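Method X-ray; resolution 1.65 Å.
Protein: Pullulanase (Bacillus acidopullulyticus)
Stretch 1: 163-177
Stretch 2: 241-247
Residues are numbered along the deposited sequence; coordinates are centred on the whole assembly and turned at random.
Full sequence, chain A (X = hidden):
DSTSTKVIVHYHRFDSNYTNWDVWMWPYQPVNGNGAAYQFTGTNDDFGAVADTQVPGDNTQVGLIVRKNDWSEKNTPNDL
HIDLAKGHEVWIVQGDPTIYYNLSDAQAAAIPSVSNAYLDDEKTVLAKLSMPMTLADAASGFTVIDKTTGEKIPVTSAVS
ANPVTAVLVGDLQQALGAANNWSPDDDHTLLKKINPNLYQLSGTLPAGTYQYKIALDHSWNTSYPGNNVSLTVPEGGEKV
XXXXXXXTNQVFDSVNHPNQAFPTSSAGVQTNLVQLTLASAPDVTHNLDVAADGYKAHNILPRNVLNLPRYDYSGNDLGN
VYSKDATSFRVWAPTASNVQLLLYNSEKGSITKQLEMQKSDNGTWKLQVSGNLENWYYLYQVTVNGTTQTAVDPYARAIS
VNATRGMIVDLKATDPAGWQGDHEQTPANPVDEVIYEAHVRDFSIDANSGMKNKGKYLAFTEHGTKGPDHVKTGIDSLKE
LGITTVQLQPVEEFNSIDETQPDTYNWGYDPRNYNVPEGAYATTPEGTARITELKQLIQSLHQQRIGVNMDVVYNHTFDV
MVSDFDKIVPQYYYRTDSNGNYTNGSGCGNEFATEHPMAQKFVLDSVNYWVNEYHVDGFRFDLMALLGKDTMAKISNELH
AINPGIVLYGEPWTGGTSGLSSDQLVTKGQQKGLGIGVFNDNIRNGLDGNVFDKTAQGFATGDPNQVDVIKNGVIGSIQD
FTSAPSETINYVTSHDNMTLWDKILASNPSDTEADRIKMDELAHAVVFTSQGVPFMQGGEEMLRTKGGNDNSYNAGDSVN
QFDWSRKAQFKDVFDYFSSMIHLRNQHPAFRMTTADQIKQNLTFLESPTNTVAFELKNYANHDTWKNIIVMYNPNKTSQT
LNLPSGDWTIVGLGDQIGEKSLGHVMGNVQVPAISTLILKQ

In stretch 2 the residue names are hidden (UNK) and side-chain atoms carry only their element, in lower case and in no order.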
# COMPACT_ATOMS: atom_id res chain seq x y z
N PRO A 163 -10.95 25.13 -7.38
CA PRO A 163 -12.17 24.79 -6.66
C PRO A 163 -12.61 25.98 -5.79
O PRO A 163 -11.79 26.83 -5.44
CB PRO A 163 -11.75 23.60 -5.79
CG PRO A 163 -10.26 23.73 -5.65
CD PRO A 163 -9.77 24.39 -6.90
N VAL A 164 -13.91 26.06 -5.51
CA VAL A 164 -14.40 27.06 -4.56
C VAL A 164 -15.18 26.37 -3.44
O VAL A 164 -16.12 25.60 -3.68
CB VAL A 164 -15.20 28.26 -5.21
CG1 VAL A 164 -14.87 28.43 -6.70
CG2 VAL A 164 -16.70 28.20 -4.93
N THR A 165 -14.73 26.64 -2.22
CA THR A 165 -15.35 26.12 -1.01
C THR A 165 -16.04 27.31 -0.35
O THR A 165 -15.38 28.14 0.27
CB THR A 165 -14.30 25.49 -0.07
OG1 THR A 165 -13.57 24.49 -0.78
CG2 THR A 165 -14.95 24.85 1.15
N ALA A 166 -17.35 27.39 -0.52
CA ALA A 166 -18.17 28.49 -0.02
C ALA A 166 -19.27 27.94 0.88
O ALA A 166 -20.16 27.22 0.42
CB ALA A 166 -18.76 29.28 -1.17
N VAL A 167 -19.19 28.28 2.16
CA VAL A 167 -20.10 27.75 3.16
C VAL A 167 -20.98 28.88 3.70
O VAL A 167 -20.47 29.93 4.10
CB VAL A 167 -19.33 27.10 4.33
CG1 VAL A 167 -20.28 26.73 5.47
CG2 VAL A 167 -18.49 25.89 3.86
N LEU A 168 -22.29 28.64 3.71
CA LEU A 168 -23.25 29.56 4.31
C LEU A 168 -23.10 29.51 5.83
O LEU A 168 -23.29 28.45 6.46
CB LEU A 168 -24.67 29.20 3.90
CG LEU A 168 -25.83 30.02 4.48
CD1 LEU A 168 -25.82 31.42 3.92
CD2 LEU A 168 -27.15 29.35 4.15
N VAL A 169 -22.75 30.65 6.41
CA VAL A 169 -22.53 30.74 7.85
C VAL A 169 -23.46 31.75 8.49
O VAL A 169 -23.81 32.76 7.87
CB VAL A 169 -21.07 31.08 8.20
CG1 VAL A 169 -20.16 29.96 7.78
CG2 VAL A 169 -20.64 32.38 7.52
N GLY A 170 -23.85 31.49 9.74
CA GLY A 170 -24.70 32.41 10.49
C GLY A 170 -25.49 31.71 11.56
O GLY A 170 -25.15 30.58 11.94
N ASP A 171 -26.53 32.36 12.05
CA ASP A 171 -27.39 31.78 13.09
C ASP A 171 -28.55 30.96 12.50
O ASP A 171 -29.48 30.54 13.21
CB ASP A 171 -27.89 32.86 14.07
CG ASP A 171 -28.69 33.96 13.40
OD1 ASP A 171 -29.03 33.83 12.21
OD2 ASP A 171 -28.99 34.96 14.07
N LEU A 172 -28.48 30.74 11.19
CA LEU A 172 -29.44 29.91 10.47
C LEU A 172 -28.89 28.52 10.20
O LEU A 172 -29.56 27.70 9.55
CB LEU A 172 -29.83 30.57 9.14
CG LEU A 172 -28.83 31.35 8.29
CD1 LEU A 172 -27.57 30.57 7.94
CD2 LEU A 172 -29.51 31.83 7.02
N GLN A 173 -27.67 28.25 10.68
CA GLN A 173 -26.96 27.02 10.33
C GLN A 173 -27.54 25.75 10.96
O GLN A 173 -27.61 24.71 10.30
CB GLN A 173 -25.47 27.14 10.62
CG GLN A 173 -24.66 27.52 9.39
CD GLN A 173 -23.17 27.51 9.66
OE1 GLN A 173 -22.45 26.62 9.22
NE2 GLN A 173 -22.70 28.51 10.39
N GLN A 174 -27.96 25.85 12.22
CA GLN A 174 -28.60 24.74 12.91
C GLN A 174 -29.94 24.41 12.27
O GLN A 174 -30.24 23.24 12.02
CB GLN A 174 -28.78 25.05 14.40
CG GLN A 174 -27.48 25.02 15.17
CD GLN A 174 -27.66 25.20 16.66
OE1 GLN A 174 -26.90 24.65 17.45
NE2 GLN A 174 -28.67 25.97 17.05
N ALA A 175 -30.72 25.45 11.97
CA ALA A 175 -32.00 25.33 11.27
C ALA A 175 -31.86 24.71 9.87
O ALA A 175 -32.86 24.30 9.27
CB ALA A 175 -32.69 26.68 11.19
N LEU A 176 -30.64 24.66 9.36
CA LEU A 176 -30.35 24.01 8.08
C LEU A 176 -29.58 22.71 8.28
O LEU A 176 -28.99 22.17 7.34
CB LEU A 176 -29.59 24.97 7.15
CG LEU A 176 -30.43 26.12 6.57
CD1 LEU A 176 -29.57 27.11 5.81
CD2 LEU A 176 -31.55 25.59 5.69
N GLY A 177 -29.58 22.21 9.51
CA GLY A 177 -29.05 20.88 9.81
C GLY A 177 -27.66 20.80 10.39
O GLY A 177 -27.22 19.71 10.78
N UNK A 241 -33.14 30.23 -1.29
CA UNK A 241 -31.92 29.95 -2.03
C UNK A 241 -30.88 31.03 -1.71
O UNK A 241 -31.18 32.23 -1.76
c UNK A 241 -32.18 29.84 -3.55
c UNK A 241 -30.88 29.59 -4.32
o UNK A 241 -33.08 28.76 -3.79
N UNK A 242 -29.68 30.57 -1.36
CA UNK A 242 -28.52 31.42 -1.09
C UNK A 242 -27.53 31.27 -2.23
O UNK A 242 -27.27 30.16 -2.69
c UNK A 242 -27.87 31.03 0.24
c UNK A 242 -28.85 32.35 2.14
c UNK A 242 -30.50 30.23 2.87
c UNK A 242 -29.64 30.11 1.78
c UNK A 242 -28.80 31.16 1.41
c UNK A 242 -29.71 32.49 3.23
c UNK A 242 -30.54 31.42 3.59
N UNK A 243 -26.98 32.40 -2.68
CA UNK A 243 -26.16 32.44 -3.88
C UNK A 243 -24.82 33.12 -3.67
O UNK A 243 -24.74 34.17 -3.03
c UNK A 243 -26.10 33.23 -6.29
c UNK A 243 -26.93 33.16 -5.03
o UNK A 243 -28.14 32.45 -5.31
N UNK A 244 -23.76 32.52 -4.21
CA UNK A 244 -22.44 33.14 -4.21
C UNK A 244 -21.88 33.17 -5.62
O UNK A 244 -21.85 32.15 -6.30
c UNK A 244 -17.72 32.49 -3.92
c UNK A 244 -19.69 34.17 -2.89
c UNK A 244 -20.06 32.89 -3.33
c UNK A 244 -21.49 32.41 -3.26
c UNK A 244 -18.37 34.61 -2.96
o UNK A 244 -16.08 34.19 -3.53
c UNK A 244 -17.39 33.76 -3.47
c UNK A 244 -19.05 32.06 -3.84
N UNK A 245 -21.44 34.35 -6.05
CA UNK A 245 -20.86 34.52 -7.38
C UNK A 245 -19.35 34.75 -7.29
O UNK A 245 -18.90 35.80 -6.84
c UNK A 245 -21.01 35.72 -9.62
c UNK A 245 -23.05 35.67 -8.07
c UNK A 245 -21.51 35.70 -8.17
c UNK A 245 -23.72 34.54 -8.83
N UNK A 246 -18.55 33.75 -7.71
CA UNK A 246 -17.09 33.84 -7.61
C UNK A 246 -16.46 35.07 -8.31
O UNK A 246 -15.56 35.69 -7.75
c UNK A 246 -18.99 32.41 -8.15
c UNK A 246 -17.74 31.57 -7.99
c UNK A 246 -16.61 32.53 -8.25
N UNK A 247 -16.95 35.43 -9.50
CA UNK A 247 -16.37 36.56 -10.27
C UNK A 247 -16.38 37.89 -9.51
O UNK A 247 -15.43 38.67 -9.59
o UNK A 247 -18.46 36.91 -11.48
c UNK A 247 -17.06 36.73 -11.63

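Position 241 carries three side-chain atoms, a first carbon bearing one oxygen and one further carbon. They are out of reach of stretch 1, and the oxygen is hydrogen-bonded elsewhere in the structure. A beta-branched side chain with one hydroxyl is threonine, Thr 241.

Position 242 has seven carbons and no other element: one carbon, then a six-membered ring. The ring lies among three leucines of stretch 1. CD2 of Leu 168 sits over one face, 3.6 Å from the ring centroid and 14° off the normal, while Leu 172 and Leu 176 approach obliquely. An all-carbon ring without a hydroxyl is phenylalanine. In Phe 242 the nearest atoms are CD2, 3.5 Å from Leu 168 CD2; CZ, 3.6 Å from Leu 172 CD2; and CE2, 4.4 Å from Leu 176 CD1.

Position 243 repeats the pattern of 241, two carbons and one oxygen branching at the first carbon, and is out of reach of stretch 1. Its oxygen, too, is hydrogen-bonded elsewhere. This is Thr 243.

At position 244 there are seven carbons and one oxygen, the oxygen attached to the ring at the end remote from the backbone. The side chain starts toward stretch 1 and its ring meets the methyl of Ala 166 obliquely. A phenol identifies Tyr 244, whose CD2 lies 3.9 Å from Ala 166 CB.

Position 245 has four carbons, forked at the first, with one arm two carbons long. It is buried but does not touch stretch 1. The fork next to the backbone excludes leucine and gives Ile 245.

At position 246 three carbons close a ring onto the backbone nitrogen and come near Val 164. Such a ring defines proline; CG of Pro 246 is 4.4 Å from Val 164 CG1, a loose apolar contact.

Position 247 has one carbon and one oxygen, with no contact to stretch 1. This is Ser 247, its hydroxyl satisfied elsewhere.

The contact is made by side chains alone, with no hydrogen bond between the stretches. Val 164, Ala 166 and Leu 168 face Pro 246, Tyr 244 and Phe 242 in turn, at CA separations of 7.6 to 7.9 Å, so alternate residues of each backbone meet while those between them remain out of reach. Beyond Leu 168, the type I turn from Gly 170 to Gln 173 includes Leu 172, which joins Leu 168 and Leu 176 in packing against the ring of Phe 242.

Stretch 2 241-247: TFTYIPS
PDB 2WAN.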